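Local coordinates for protein ethylbenzene dehydrogenase beta-subunit (Aromatoleum aromaticum, PDB 2IVF) that is an iron-sulfur subunit with a ferredoxin-type 4Fe-4S dicluster domain, holding three SF4 clusters and one F3S cluster that probably pass electrons, at residues R52-T57 with R233-G238; P60-P65 with N129-Q134; N156-A161 with V191-Y196; C211-P216 with I222-N227. All coordinates share one frame; numbering follows the deposited sequence.

Contact 1: residues R52-T57 with R233-G238; sequences RWNNVT and RVRAFG. With SF4 (iron/sulfur cluster), chain U; SF4 (iron/sulfur cluster), chain T.
One hydrogen bond joins N54 to R235 across a gap whose nearest CA atoms stand 12.5 Å apart. NH2 of R235 donates to OD1 of N54 at 2.9 Å, nearly straight at 170°, in the carbonyl plane and on a lone pair. OD1 also lies in the guanidinium plane, and with the amide turned only 14° from that plane the two flat groups meet edge to edge. With CG anti to the backbone N (chi1 178°), N54 reaches out toward the arginine. The remaining contacts are with the two SF4 clusters. NE of R235 lies 3.3 Å from S4 of cluster T, at the edge of the guanidinium, and CG2 of V56 and CG2 of V234 pack on the same cluster. On cluster U, N of N54 approaches S4 at 3.5 Å and CE3 of W53 approaches S3 at 3.6 Å. The bonded pair thus links the surroundings of two clusters. Helix 33-42 touches both residues through C34; strand 235-239 pairs antiparallel with 19-24, and 55-59 with 141-149.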
loop_
_atom_site.group_PDB
_atom_site.type_symbol
_atom_site.label_atom_id
_atom_site.label_comp_id
_atom_site.label_asym_id
_atom_site.label_seq_id
_atom_site.Cartn_x
_atom_site.Cartn_y
_atom_site.Cartn_z
ATOM N N ARG B 52 2.556 1.985 -18.689
ATOM C CA ARG B 52 2.266 2.825 -17.529
ATOM C C ARG B 52 2.399 4.247 -17.970
ATOM O O ARG B 52 3.428 4.901 -17.765
ATOM C CB ARG B 52 3.212 2.499 -16.354
ATOM C CG ARG B 52 2.851 1.226 -15.637
ATOM C CD ARG B 52 3.521 0.024 -16.298
ATOM N NE ARG B 52 3.219 -1.218 -15.583
ATOM C CZ ARG B 52 3.739 -2.385 -15.906
ATOM N NH1 ARG B 52 4.542 -2.482 -16.945
ATOM N NH2 ARG B 52 3.457 -3.471 -15.208
ATOM N N TRP B 53 1.349 4.717 -18.627
ATOM C CA TRP B 53 1.335 6.074 -19.174
ATOM C C TRP B 53 1.583 7.040 -18.038
ATOM O O TRP B 53 2.340 7.968 -18.198
ATOM C CB TRP B 53 0.029 6.408 -19.843
ATOM C CG TRP B 53 -0.336 5.614 -21.040
ATOM C CD1 TRP B 53 0.467 4.796 -21.798
ATOM C CD2 TRP B 53 -1.606 5.646 -21.701
ATOM N NE1 TRP B 53 -0.229 4.319 -22.853
ATOM C CE2 TRP B 53 -1.501 4.827 -22.836
ATOM C CE3 TRP B 53 -2.817 6.308 -21.445
ATOM C CZ2 TRP B 53 -2.569 4.598 -23.682
ATOM C CZ3 TRP B 53 -3.855 6.122 -22.291
ATOM C CH2 TRP B 53 -3.733 5.276 -23.415
ATOM N N ASN B 54 0.973 6.798 -16.877
ATOM C CA ASN B 54 1.383 7.442 -15.669
ATOM C C ASN B 54 2.262 6.448 -14.968
ATOM O O ASN B 54 1.853 5.298 -14.714
ATOM C CB ASN B 54 0.221 7.802 -14.742
ATOM C CG ASN B 54 0.716 8.437 -13.468
ATOM O OD1 ASN B 54 0.637 9.639 -13.312
ATOM N ND2 ASN B 54 1.295 7.621 -12.558
ATOM N N ASN B 55 3.499 6.864 -14.732
ATOM C CA ASN B 55 4.446 5.993 -14.076
ATOM C C ASN B 55 5.077 6.678 -12.876
ATOM O O ASN B 55 5.268 7.894 -12.868
ATOM C CB ASN B 55 5.525 5.496 -15.044
ATOM C CG ASN B 55 6.144 6.581 -15.827
ATOM O OD1 ASN B 55 5.649 6.929 -16.928
ATOM N ND2 ASN B 55 7.236 7.094 -15.345
ATOM N N VAL B 56 5.399 5.892 -11.871
ATOM C CA VAL B 56 6.047 6.441 -10.669
ATOM C C VAL B 56 7.174 5.561 -10.238
ATOM O O VAL B 56 6.990 4.371 -10.041
ATOM C CB VAL B 56 5.088 6.618 -9.482
ATOM C CG1 VAL B 56 5.802 7.354 -8.397
ATOM C CG2 VAL B 56 3.797 7.340 -9.859
ATOM N N THR B 57 8.381 6.120 -10.163
ATOM C CA THR B 57 9.511 5.328 -9.721
ATOM C C THR B 57 10.320 6.098 -8.712
ATOM O O THR B 57 10.146 7.286 -8.523
ATOM C CB THR B 57 10.424 4.936 -10.913
ATOM O OG1 THR B 57 10.845 6.122 -11.595
ATOM C CG2 THR B 57 9.667 3.982 -11.911
ATOM N N ARG B 233 -2.235 14.864 -2.853
ATOM C CA ARG B 233 -2.605 16.237 -3.212
ATOM C C ARG B 233 -1.375 16.979 -3.769
ATOM O O ARG B 233 -1.156 18.158 -3.513
ATOM C CB ARG B 233 -3.252 16.961 -2.011
ATOM C CG ARG B 233 -4.318 16.083 -1.277
ATOM C CD ARG B 233 -4.811 16.661 0.019
ATOM N NE ARG B 233 -5.903 17.642 -0.069
ATOM C CZ ARG B 233 -5.751 18.980 -0.136
ATOM N NH1 ARG B 233 -4.554 19.567 -0.086
ATOM N NH2 ARG B 233 -6.816 19.739 -0.166
ATOM N N VAL B 234 -0.654 16.238 -4.600
ATOM C CA VAL B 234 0.627 16.605 -5.195
ATOM C C VAL B 234 0.459 17.345 -6.503
ATOM O O VAL B 234 1.361 18.042 -6.959
ATOM C CB VAL B 234 1.324 15.247 -5.447
ATOM C CG1 VAL B 234 2.371 15.260 -6.485
ATOM C CG2 VAL B 234 1.680 14.639 -4.109
ATOM N N ARG B 235 -0.692 17.137 -7.128
ATOM C CA ARG B 235 -0.886 17.423 -8.525
ATOM C C ARG B 235 -1.751 18.665 -8.714
ATOM O O ARG B 235 -2.773 18.806 -8.079
ATOM C CB ARG B 235 -1.628 16.272 -9.163
ATOM C CG ARG B 235 -1.000 14.904 -9.081
ATOM C CD ARG B 235 0.190 14.835 -9.898
ATOM N NE ARG B 235 0.643 13.466 -10.022
ATOM C CZ ARG B 235 0.543 12.713 -11.125
ATOM N NH1 ARG B 235 -0.024 13.153 -12.227
ATOM N NH2 ARG B 235 1.037 11.488 -11.109
ATOM N N ALA B 236 -1.343 19.565 -9.580
ATOM C CA ALA B 236 -2.217 20.607 -10.046
ATOM C C ALA B 236 -2.286 20.566 -11.559
ATOM O O ALA B 236 -1.376 20.078 -12.240
ATOM C CB ALA B 236 -1.724 22.012 -9.545
ATOM N N PHE B 237 -3.373 21.110 -12.086
ATOM C CA PHE B 237 -3.700 20.906 -13.467
ATOM C C PHE B 237 -4.400 22.149 -13.975
ATOM O O PHE B 237 -5.184 22.774 -13.259
ATOM C CB PHE B 237 -4.676 19.730 -13.614
ATOM C CG PHE B 237 -5.041 19.423 -15.047
ATOM C CD1 PHE B 237 -4.073 19.064 -15.949
ATOM C CD2 PHE B 237 -6.370 19.480 -15.490
ATOM C CE1 PHE B 237 -4.416 18.766 -17.283
ATOM C CE2 PHE B 237 -6.712 19.166 -16.800
ATOM C CZ PHE B 237 -5.752 18.825 -17.692
ATOM N N GLY B 238 -4.142 22.484 -15.226
ATOM C CA GLY B 238 -4.884 23.554 -15.847
ATOM C C GLY B 238 -4.191 24.093 -17.063
ATOM O O GLY B 238 -3.205 23.533 -17.489
HETATM FE FE1 SF4 U . -2.351 10.631 -19.171
HETATM FE FE2 SF4 U . -3.151 8.425 -17.988
HETATM FE FE3 SF4 U . -2.779 10.655 -16.532
HETATM FE FE4 SF4 U . -4.916 10.529 -18.163
HETATM S S1 SF4 U . -4.542 9.229 -16.310
HETATM S S2 SF4 U . -3.451 12.267 -18.035
HETATM S S3 SF4 U . -4.068 9.270 -19.930
HETATM S S4 SF4 U . -1.158 9.409 -17.675
HETATM FE FE1 SF4 T . 2.781 10.544 -5.824
HETATM FE FE2 SF4 T . 1.094 9.424 -7.672
HETATM FE FE3 SF4 T . 0.234 11.276 -5.922
HETATM FE FE4 SF4 T . 0.772 8.808 -4.962
HETATM S S1 SF4 T . -0.834 9.328 -6.455
HETATM S S2 SF4 T . 1.365 10.817 -4.033
HETATM S S3 SF4 T . 2.556 8.308 -6.299
HETATM S S4 SF4 T . 1.808 11.583 -7.593
#

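Contact 2: residues P60-P65 with N129-Q134; sequences PGKGYP and NWDEDQ
A type I turn from N129 to E132, closed by E132 N to N129 O, presents D131 to the loop 60-65, where the CA atoms of G61 and D131 are 6.4 Å apart. OD2 of D131 takes the backbone NH of K62 on its syn lone pair, at 2.7 Å and a nearly straight 169°. The same oxygen lies 3.3 Å from CA of G61, while CB of K62 flanks it at 3.7 Å. The chain of K62 then runs on extended, and its NZ ends 6.4 Å from OD2, without contact between the charges. Water carries much of the remaining joint. Water 1 donates to O of P60 and O of D131, each at 2.7 Å; water 2 links N of G63 to OD1 of D131, and water 3 joins O of G63 to N of N129. Nearby, R851 of the alpha-subunit forms salt bridges with E132 and D133. A carboxylate-to-backbone-NH bond from a type I turn thus joins the loop after strand 55-59 to the loop before strand 136-138, the outer strands of one antiparallel sheet.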
loop_
_atom_site.group_PDB
_atom_site.type_symbol
_atom_site.label_atom_id
_atom_site.label_comp_id
_atom_site.label_asym_id
_atom_site.label_seq_id
_atom_site.Cartn_x
_atom_site.Cartn_y
_atom_site.Cartn_z
ATOM N N PRO B 60 17.128 8.633 -6.896
ATOM C CA PRO B 60 17.808 7.990 -8.043
ATOM C C PRO B 60 17.274 6.614 -8.322
ATOM O O PRO B 60 16.927 5.850 -7.367
ATOM C CB PRO B 60 19.256 7.818 -7.560
ATOM C CG PRO B 60 19.427 8.812 -6.529
ATOM C CD PRO B 60 18.117 9.227 -5.993
ATOM N N GLY B 61 17.231 6.276 -9.605
ATOM C CA GLY B 61 16.807 4.948 -10.037
ATOM C C GLY B 61 16.957 4.879 -11.548
ATOM O O GLY B 61 17.428 5.839 -12.173
ATOM N N LYS B 62 16.561 3.758 -12.124
ATOM C CA LYS B 62 16.666 3.568 -13.581
ATOM C C LYS B 62 15.480 4.223 -14.322
ATOM O O LYS B 62 15.543 4.438 -15.528
ATOM C CB LYS B 62 16.792 2.092 -13.928
ATOM C CG LYS B 62 18.123 1.487 -13.443
ATOM C CD LYS B 62 18.304 0.093 -13.891
ATOM C CE LYS B 62 19.519 -0.574 -13.246
ATOM N NZ LYS B 62 19.576 -1.934 -13.856
ATOM N N GLY B 63 14.443 4.591 -13.571
ATOM C CA GLY B 63 13.281 5.228 -14.121
ATOM C C GLY B 63 12.443 4.265 -14.934
ATOM O O GLY B 63 12.524 3.034 -14.787
ATOM N N TYR B 64 11.596 4.849 -15.762
ATOM C CA TYR B 64 10.621 4.108 -16.510
ATOM C C TYR B 64 10.426 4.764 -17.863
ATOM O O TYR B 64 10.196 5.935 -17.908
ATOM C CB TYR B 64 9.277 4.072 -15.799
ATOM C CG TYR B 64 8.248 3.328 -16.634
ATOM C CD1 TYR B 64 8.201 1.966 -16.632
ATOM C CD2 TYR B 64 7.423 3.997 -17.514
ATOM C CE1 TYR B 64 7.302 1.273 -17.387
ATOM C CE2 TYR B 64 6.514 3.319 -18.281
ATOM C CZ TYR B 64 6.455 1.950 -18.234
ATOM O OH TYR B 64 5.546 1.278 -19.041
ATOM N N PRO B 65 10.551 4.019 -18.962
ATOM C CA PRO B 65 11.102 2.690 -18.996
ATOM C C PRO B 65 12.518 2.714 -18.458
ATOM O O PRO B 65 13.129 3.789 -18.344
ATOM C CB PRO B 65 11.117 2.336 -20.480
ATOM C CG PRO B 65 10.124 3.238 -21.088
ATOM C CD PRO B 65 10.088 4.472 -20.287
ATOM N N ASN B 129 8.942 -0.581 -11.656
ATOM C CA ASN B 129 9.173 -0.157 -10.285
ATOM C C ASN B 129 10.006 -1.167 -9.498
ATOM O O ASN B 129 9.888 -1.298 -8.285
ATOM C CB ASN B 129 7.827 0.101 -9.583
ATOM C CG ASN B 129 7.980 0.945 -8.352
ATOM O OD1 ASN B 129 8.919 1.740 -8.278
ATOM N ND2 ASN B 129 7.103 0.764 -7.358
ATOM N N TRP B 130 10.883 -1.860 -10.213
ATOM C CA TRP B 130 11.693 -2.944 -9.605
ATOM C C TRP B 130 12.653 -2.343 -8.579
ATOM O O TRP B 130 12.968 -2.995 -7.553
ATOM C CB TRP B 130 12.495 -3.622 -10.704
ATOM C CG TRP B 130 13.268 -4.794 -10.292
ATOM C CD1 TRP B 130 14.552 -4.830 -9.904
ATOM C CD2 TRP B 130 12.802 -6.152 -10.297
ATOM N NE1 TRP B 130 14.919 -6.129 -9.646
ATOM C CE2 TRP B 130 13.856 -6.952 -9.868
ATOM C CE3 TRP B 130 11.581 -6.754 -10.618
ATOM C CZ2 TRP B 130 13.750 -8.350 -9.755
ATOM C CZ3 TRP B 130 11.444 -8.134 -10.422
ATOM C CH2 TRP B 130 12.526 -8.914 -10.025
ATOM N N ASP B 131 13.128 -1.133 -8.877
ATOM C CA ASP B 131 14.105 -0.446 -8.007
ATOM C C ASP B 131 13.470 0.499 -6.992
ATOM O O ASP B 131 14.109 1.430 -6.462
ATOM C CB ASP B 131 15.276 0.198 -8.781
ATOM C CG ASP B 131 14.853 1.260 -9.781
ATOM O OD1 ASP B 131 13.646 1.535 -9.957
ATOM O OD2 ASP B 131 15.796 1.814 -10.385
ATOM N N GLU B 132 12.234 0.159 -6.661
ATOM C CA GLU B 132 11.481 0.830 -5.644
ATOM C C GLU B 132 12.256 0.963 -4.334
ATOM O O GLU B 132 12.817 -0.011 -3.836
ATOM C CB GLU B 132 10.166 0.095 -5.415
ATOM C CG GLU B 132 9.157 0.842 -4.544
ATOM C CD GLU B 132 7.853 0.112 -4.437
ATOM O OE1 GLU B 132 7.870 -1.139 -4.489
ATOM O OE2 GLU B 132 6.826 0.781 -4.261
ATOM N N ASP B 133 12.220 2.173 -3.788
ATOM C CA ASP B 133 12.702 2.468 -2.417
ATOM C C ASP B 133 14.203 2.289 -2.287
ATOM O O ASP B 133 14.713 2.162 -1.192
ATOM C CB ASP B 133 11.963 1.617 -1.347
ATOM C CG ASP B 133 10.599 2.202 -0.946
ATOM O OD1 ASP B 133 10.073 3.087 -1.665
ATOM O OD2 ASP B 133 10.056 1.766 0.117
ATOM N N GLN B 134 14.933 2.326 -3.400
ATOM C CA GLN B 134 16.341 2.076 -3.330
ATOM C C GLN B 134 17.088 3.391 -3.334
ATOM O O GLN B 134 17.766 3.711 -2.349
ATOM C CB GLN B 134 16.800 1.114 -4.414
ATOM C CG GLN B 134 16.247 -0.273 -4.171
ATOM C CD GLN B 134 16.443 -1.228 -5.321
ATOM O OE1 GLN B 134 15.531 -1.949 -5.705
ATOM N NE2 GLN B 134 17.652 -1.329 -5.788
HETATM O O HOH W 1 15.910 3.424 -6.857
HETATM O O HOH W 2 13.754 4.164 -10.744
HETATM O O HOH W 3 10.530 0.831 -13.861
HETATM O O HOH W 4 12.402 1.606 -12.390
#

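Contact 3: residues N156-A161 with V191-Y196. With SF4 (iron/sulfur cluster), chain S.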
loop_
_atom_site.group_PDB
_atom_site.type_symbol
_atom_site.label_atom_id
_atom_site.label_comp_id
_atom_site.label_asym_id
_atom_site.label_seq_id
_atom_site.Cartn_x
_atom_site.Cartn_y
_atom_site.Cartn_z
ATOM N N ASN B 156 7.436 21.360 -28.358
ATOM C CA ASN B 156 8.172 20.961 -29.550
ATOM C C ASN B 156 8.376 19.453 -29.541
ATOM O O ASN B 156 9.491 18.984 -29.305
ATOM C CB ASN B 156 9.494 21.675 -29.618
ATOM C CG ASN B 156 10.303 21.263 -30.825
ATOM O OD1 ASN B 156 9.744 21.089 -31.906
ATOM N ND2 ASN B 156 11.627 21.054 -30.643
ATOM N N PRO B 157 7.288 18.686 -29.753
ATOM C CA PRO B 157 7.313 17.237 -29.548
ATOM C C PRO B 157 8.179 16.515 -30.560
ATOM O O PRO B 157 8.041 16.728 -31.781
ATOM C CB PRO B 157 5.847 16.809 -29.642
ATOM C CG PRO B 157 5.114 17.937 -30.206
ATOM C CD PRO B 157 5.969 19.185 -30.153
ATOM N N ALA B 158 9.095 15.703 -30.053
ATOM C CA ALA B 158 10.028 14.997 -30.914
ATOM C C ALA B 158 9.322 13.828 -31.584
ATOM O O ALA B 158 9.616 13.510 -32.720
ATOM C CB ALA B 158 11.220 14.546 -30.150
ATOM N N CYS B 159 8.383 13.234 -30.883
ATOM C CA CYS B 159 7.574 12.143 -31.397
ATOM C C CYS B 159 6.875 12.532 -32.684
ATOM O O CYS B 159 6.935 11.819 -33.685
ATOM C CB CYS B 159 6.577 11.753 -30.328
ATOM S SG CYS B 159 5.454 13.079 -29.748
ATOM N N LEU B 160 6.207 13.669 -32.657
ATOM C CA LEU B 160 5.510 14.194 -33.836
ATOM C C LEU B 160 6.409 14.380 -35.042
ATOM O O LEU B 160 6.039 14.047 -36.180
ATOM C CB LEU B 160 4.862 15.506 -33.457
ATOM C CG LEU B 160 3.941 16.234 -34.458
ATOM C CD1 LEU B 160 3.001 17.146 -33.602
ATOM C CD2 LEU B 160 4.693 17.044 -35.453
ATOM N N ALA B 161 7.586 14.944 -34.782
ATOM C CA ALA B 161 8.595 15.245 -35.801
ATOM C C ALA B 161 9.100 13.974 -36.449
ATOM O O ALA B 161 9.329 13.932 -37.644
ATOM C CB ALA B 161 9.778 15.994 -35.161
ATOM N N VAL B 191 8.759 6.487 -30.932
ATOM C CA VAL B 191 9.236 5.936 -29.669
ATOM C C VAL B 191 10.731 6.215 -29.437
ATOM O O VAL B 191 11.144 6.621 -28.328
ATOM C CB VAL B 191 8.979 4.416 -29.590
ATOM C CG1 VAL B 191 9.433 3.877 -28.247
ATOM C CG2 VAL B 191 7.488 4.111 -29.809
ATOM N N GLU B 192 11.535 6.002 -30.466
ATOM C CA GLU B 192 12.958 6.286 -30.396
ATOM C C GLU B 192 13.236 7.798 -30.217
ATOM O O GLU B 192 14.165 8.208 -29.524
ATOM C CB GLU B 192 13.646 5.798 -31.694
ATOM C CG GLU B 192 13.537 4.293 -31.979
ATOM C CD GLU B 192 13.909 3.924 -33.414
ATOM O OE1 GLU B 192 14.130 4.818 -34.241
ATOM O OE2 GLU B 192 13.958 2.734 -33.707
ATOM N N ALA B 193 12.419 8.615 -30.879
ATOM C CA ALA B 193 12.548 10.059 -30.850
ATOM C C ALA B 193 12.139 10.723 -29.534
ATOM O O ALA B 193 12.667 11.765 -29.206
ATOM C CB ALA B 193 11.743 10.664 -32.002
ATOM N N CYS B 194 11.164 10.178 -28.842
ATOM C CA CYS B 194 10.711 10.771 -27.607
ATOM C C CYS B 194 11.776 10.505 -26.550
ATOM O O CYS B 194 11.976 9.366 -26.175
ATOM C CB CYS B 194 9.381 10.199 -27.136
ATOM S SG CYS B 194 9.073 10.621 -25.390
ATOM N N PRO B 195 12.443 11.565 -26.055
ATOM C CA PRO B 195 13.545 11.355 -25.138
ATOM C C PRO B 195 13.063 10.979 -23.769
ATOM O O PRO B 195 13.876 10.667 -22.910
ATOM C CB PRO B 195 14.195 12.719 -25.096
ATOM C CG PRO B 195 13.084 13.636 -25.280
ATOM C CD PRO B 195 12.188 12.989 -26.277
ATOM N N TYR B 196 11.752 11.051 -23.556
ATOM C CA TYR B 196 11.145 10.571 -22.294
ATOM C C TYR B 196 10.648 9.125 -22.335
ATOM O O TYR B 196 10.154 8.562 -21.310
ATOM C CB TYR B 196 9.989 11.490 -21.952
ATOM C CG TYR B 196 10.425 12.895 -21.736
ATOM C CD1 TYR B 196 10.885 13.329 -20.489
ATOM C CD2 TYR B 196 10.358 13.801 -22.759
ATOM C CE1 TYR B 196 11.351 14.654 -20.307
ATOM C CE2 TYR B 196 10.781 15.136 -22.592
ATOM C CZ TYR B 196 11.266 15.564 -21.356
ATOM O OH TYR B 196 11.670 16.888 -21.267
HETATM FE FE1 SF4 S . 7.499 12.339 -25.712
HETATM FE FE2 SF4 S . 5.993 13.356 -27.614
HETATM FE FE3 SF4 S . 6.916 14.963 -25.590
HETATM FE FE4 SF4 S . 4.992 13.086 -25.043
HETATM S S1 SF4 S . 4.790 14.927 -26.428
HETATM S S2 SF4 S . 6.924 13.497 -23.849
HETATM S S3 SF4 S . 5.562 11.442 -26.493
HETATM S S4 SF4 S . 8.185 13.940 -27.219
#
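A158 and A193 pack closely where the start of helix 158-162 meets the end of helix 189-193. CB of A158 lies 3.3 Å from O of A193, and CB of A193 lies 3.6 Å from O of A158, so each methyl sits against the other's carbonyl. CD of P195 also touches CB of A158. Beside this patch the SF4 cluster (chain S) joins the segments: SG of C159 binds its FE2 iron at 2.2 Å and SG of C194 its FE1 iron at 2.4 Å. C194 holds its SG anti to the backbone N (chi1 165°), turned to the cluster just past the helix end. N of A158 comes within 3.5 Å of S4 of that cluster. The periphery is looser: N156 is exposed, L160 and E192 partly so, none meeting the other segment. Cysteines at a helix start and a helix end clamping an SF4 cluster fit the ferredoxin-type 4Fe-4S dicluster domain. Strands 168-170 and 199-202 flank C159 through I168 and I199, while F75 of strand 75-76 touches A158.

Contact 4: residues C211-P216 with I222-N227. With SF4 (iron/sulfur cluster), chain U.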
loop_
_atom_site.group_PDB
_atom_site.type_symbol
_atom_site.label_atom_id
_atom_site.label_comp_id
_atom_site.label_asym_id
_atom_site.label_seq_id
_atom_site.Cartn_x
_atom_site.Cartn_y
_atom_site.Cartn_z
ATOM N N CYS B 211 -0.132 8.534 -23.270
ATOM C CA CYS B 211 -1.024 9.381 -22.511
ATOM C C CYS B 211 -1.823 10.267 -23.434
ATOM O O CYS B 211 -1.268 10.937 -24.292
ATOM C CB CYS B 211 -0.207 10.190 -21.523
ATOM S SG CYS B 211 -1.003 11.519 -20.677
ATOM N N ILE B 212 -3.139 10.220 -23.257
ATOM C CA ILE B 212 -4.099 11.015 -24.032
ATOM C C ILE B 212 -4.603 12.257 -23.256
ATOM O O ILE B 212 -5.574 12.910 -23.629
ATOM C CB ILE B 212 -5.263 10.109 -24.502
ATOM C CG1 ILE B 212 -6.056 9.527 -23.314
ATOM C CG2 ILE B 212 -4.670 8.988 -25.391
ATOM C CD1 ILE B 212 -7.447 8.930 -23.715
ATOM N N LEU B 213 -3.868 12.608 -22.215
ATOM C CA LEU B 213 -4.286 13.573 -21.216
ATOM C C LEU B 213 -5.768 13.398 -20.855
ATOM O O LEU B 213 -6.469 14.369 -20.616
ATOM C CB LEU B 213 -3.967 15.012 -21.614
ATOM C CG LEU B 213 -3.140 15.780 -20.575
ATOM C CD1 LEU B 213 -2.788 17.174 -21.102
ATOM C CD2 LEU B 213 -3.833 15.849 -19.197
ATOM N N CYS B 214 -6.207 12.134 -20.739
ATOM C CA CYS B 214 -7.605 11.827 -20.435
ATOM C C CYS B 214 -8.592 12.697 -21.199
ATOM O O CYS B 214 -9.553 13.167 -20.616
ATOM C CB CYS B 214 -7.867 12.046 -18.966
ATOM S SG CYS B 214 -7.161 10.793 -17.902
ATOM N N TYR B 215 -8.366 12.933 -22.496
ATOM C CA TYR B 215 -9.183 13.921 -23.146
ATOM C C TYR B 215 -10.683 13.636 -23.076
ATOM O O TYR B 215 -11.456 14.591 -23.079
ATOM C CB TYR B 215 -8.751 14.205 -24.600
ATOM C CG TYR B 215 -8.907 13.054 -25.574
ATOM C CD1 TYR B 215 -10.140 12.775 -26.168
ATOM C CD2 TYR B 215 -7.821 12.265 -25.944
ATOM C CE1 TYR B 215 -10.289 11.733 -27.073
ATOM C CE2 TYR B 215 -7.967 11.188 -26.870
ATOM C CZ TYR B 215 -9.207 10.942 -27.423
ATOM O OH TYR B 215 -9.398 9.911 -28.334
ATOM N N PRO B 216 -11.104 12.356 -23.075
ATOM C CA PRO B 216 -12.547 12.109 -22.902
ATOM C C PRO B 216 -13.111 12.734 -21.598
ATOM O O PRO B 216 -14.263 13.177 -21.533
ATOM C CB PRO B 216 -12.601 10.584 -22.822
ATOM C CG PRO B 216 -11.460 10.160 -23.666
ATOM C CD PRO B 216 -10.390 11.069 -23.209
ATOM N N ILE B 222 -13.827 17.326 -16.588
ATOM C CA ILE B 222 -13.408 16.382 -15.521
ATOM C C ILE B 222 -11.875 16.297 -15.564
ATOM O O ILE B 222 -11.299 16.050 -16.611
ATOM C CB ILE B 222 -13.940 14.962 -15.730
ATOM C CG1 ILE B 222 -15.474 14.933 -15.921
ATOM C CG2 ILE B 222 -13.528 14.070 -14.558
ATOM C CD1 ILE B 222 -15.992 13.553 -16.410
ATOM N N ALA B 223 -11.228 16.541 -14.436
ATOM C CA ALA B 223 -9.757 16.515 -14.367
ATOM C C ALA B 223 -9.240 15.142 -14.800
ATOM O O ALA B 223 -9.931 14.135 -14.625
ATOM C CB ALA B 223 -9.319 16.841 -12.918
ATOM N N ASN B 224 -8.049 15.104 -15.366
ATOM C CA ASN B 224 -7.425 13.834 -15.712
ATOM C C ASN B 224 -7.217 12.991 -14.481
ATOM O O ASN B 224 -6.996 13.518 -13.395
ATOM C CB ASN B 224 -6.133 14.078 -16.450
ATOM C CG ASN B 224 -5.157 14.909 -15.653
ATOM O OD1 ASN B 224 -5.512 15.960 -15.151
ATOM N ND2 ASN B 224 -3.907 14.454 -15.574
ATOM N N ALA B 225 -7.283 11.675 -14.646
ATOM C CA ALA B 225 -7.434 10.755 -13.524
ATOM C C ALA B 225 -6.183 10.731 -12.617
ATOM O O ALA B 225 -6.273 10.597 -11.372
ATOM C CB ALA B 225 -7.744 9.342 -14.063
ATOM N N CYS B 226 -5.008 10.794 -13.223
ATOM C CA CYS B 226 -3.770 10.687 -12.429
ATOM C C CYS B 226 -3.561 11.896 -11.533
ATOM O O CYS B 226 -2.945 11.796 -10.471
ATOM C CB CYS B 226 -2.573 10.377 -13.328
ATOM S SG CYS B 226 -2.290 11.663 -14.539
ATOM N N ASN B 227 -4.072 13.045 -11.982
ATOM C CA ASN B 227 -4.106 14.236 -11.178
ATOM C C ASN B 227 -5.221 14.217 -10.137
ATOM O O ASN B 227 -4.997 14.566 -9.001
ATOM C CB ASN B 227 -4.244 15.455 -12.069
ATOM C CG ASN B 227 -2.975 15.814 -12.771
ATOM O OD1 ASN B 227 -1.870 15.382 -12.372
ATOM N ND2 ASN B 227 -3.094 16.680 -13.788
HETATM FE FE1 SF4 U . -2.351 10.631 -19.171
HETATM FE FE2 SF4 U . -3.151 8.425 -17.988
HETATM FE FE3 SF4 U . -2.779 10.655 -16.532
HETATM FE FE4 SF4 U . -4.916 10.529 -18.163
HETATM S S1 SF4 U . -4.542 9.229 -16.310
HETATM S S2 SF4 U . -3.451 12.267 -18.035
HETATM S S3 SF4 U . -4.068 9.270 -19.930
HETATM S S4 SF4 U . -1.158 9.409 -17.675
#
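C214 turns its SG anti to its carbonyl carbon (chi1 -73°), onto the FE4 iron of cluster U at 2.3 Å, and N224 swings CG between its backbone N and carbonyl carbon (chi1 58°), which sets ND2 3.3 Å from S2 of the cluster. The backbones bring CB of C214 and CB of N224 within 3.7 Å. SG of C214 also accepts the backbone NH of A225 at 3.4 Å, with a nearly straight angle of 170°. This thiolate is therefore held by both metal and amide, and the bond probably helps to stabilise its negative charge. SG of C211, on the FE1 iron, also accepts the NH of L213, less straight, within its own segment. The L213 side chain runs at an angle to that of N224, CD2 3.9 Å from ND2. W42 of helix 33-42 packs on C214. C211 and C214 from the turn leading into helix 215-218, and C226, on the FE3 iron, from the first turn of helix 225-228, with C38 lining the same pocket as the probable fourth ligand, form an SF4 site characteristic of the ferredoxin-type dicluster family.

How the contacts relate
From the N terminus, 52-57 opens the long loop that contact 1 closes at 233-238, and the other three contacts all lie within it. Contact 2 closes first, then contact 3, then contact 4 with the short loop 211-227; they run in series and none crosses another. Contact 1 ties edge strand 55-59 of the three-stranded sheet to edge strand 235-239 of the four-stranded one. Contact 4 adjoins it at cluster U, where C226 packs on N54, and again where F237 meets N224 and N227; helix 225-228, which holds C226 and N227, is followed in the chain by strand 235-239. Contact 2 reaches contact 1 through Y64 on N55, and brushes contact 3 where P65 meets Y196. Contacts 3 and 4 do not touch, each holding its own cluster.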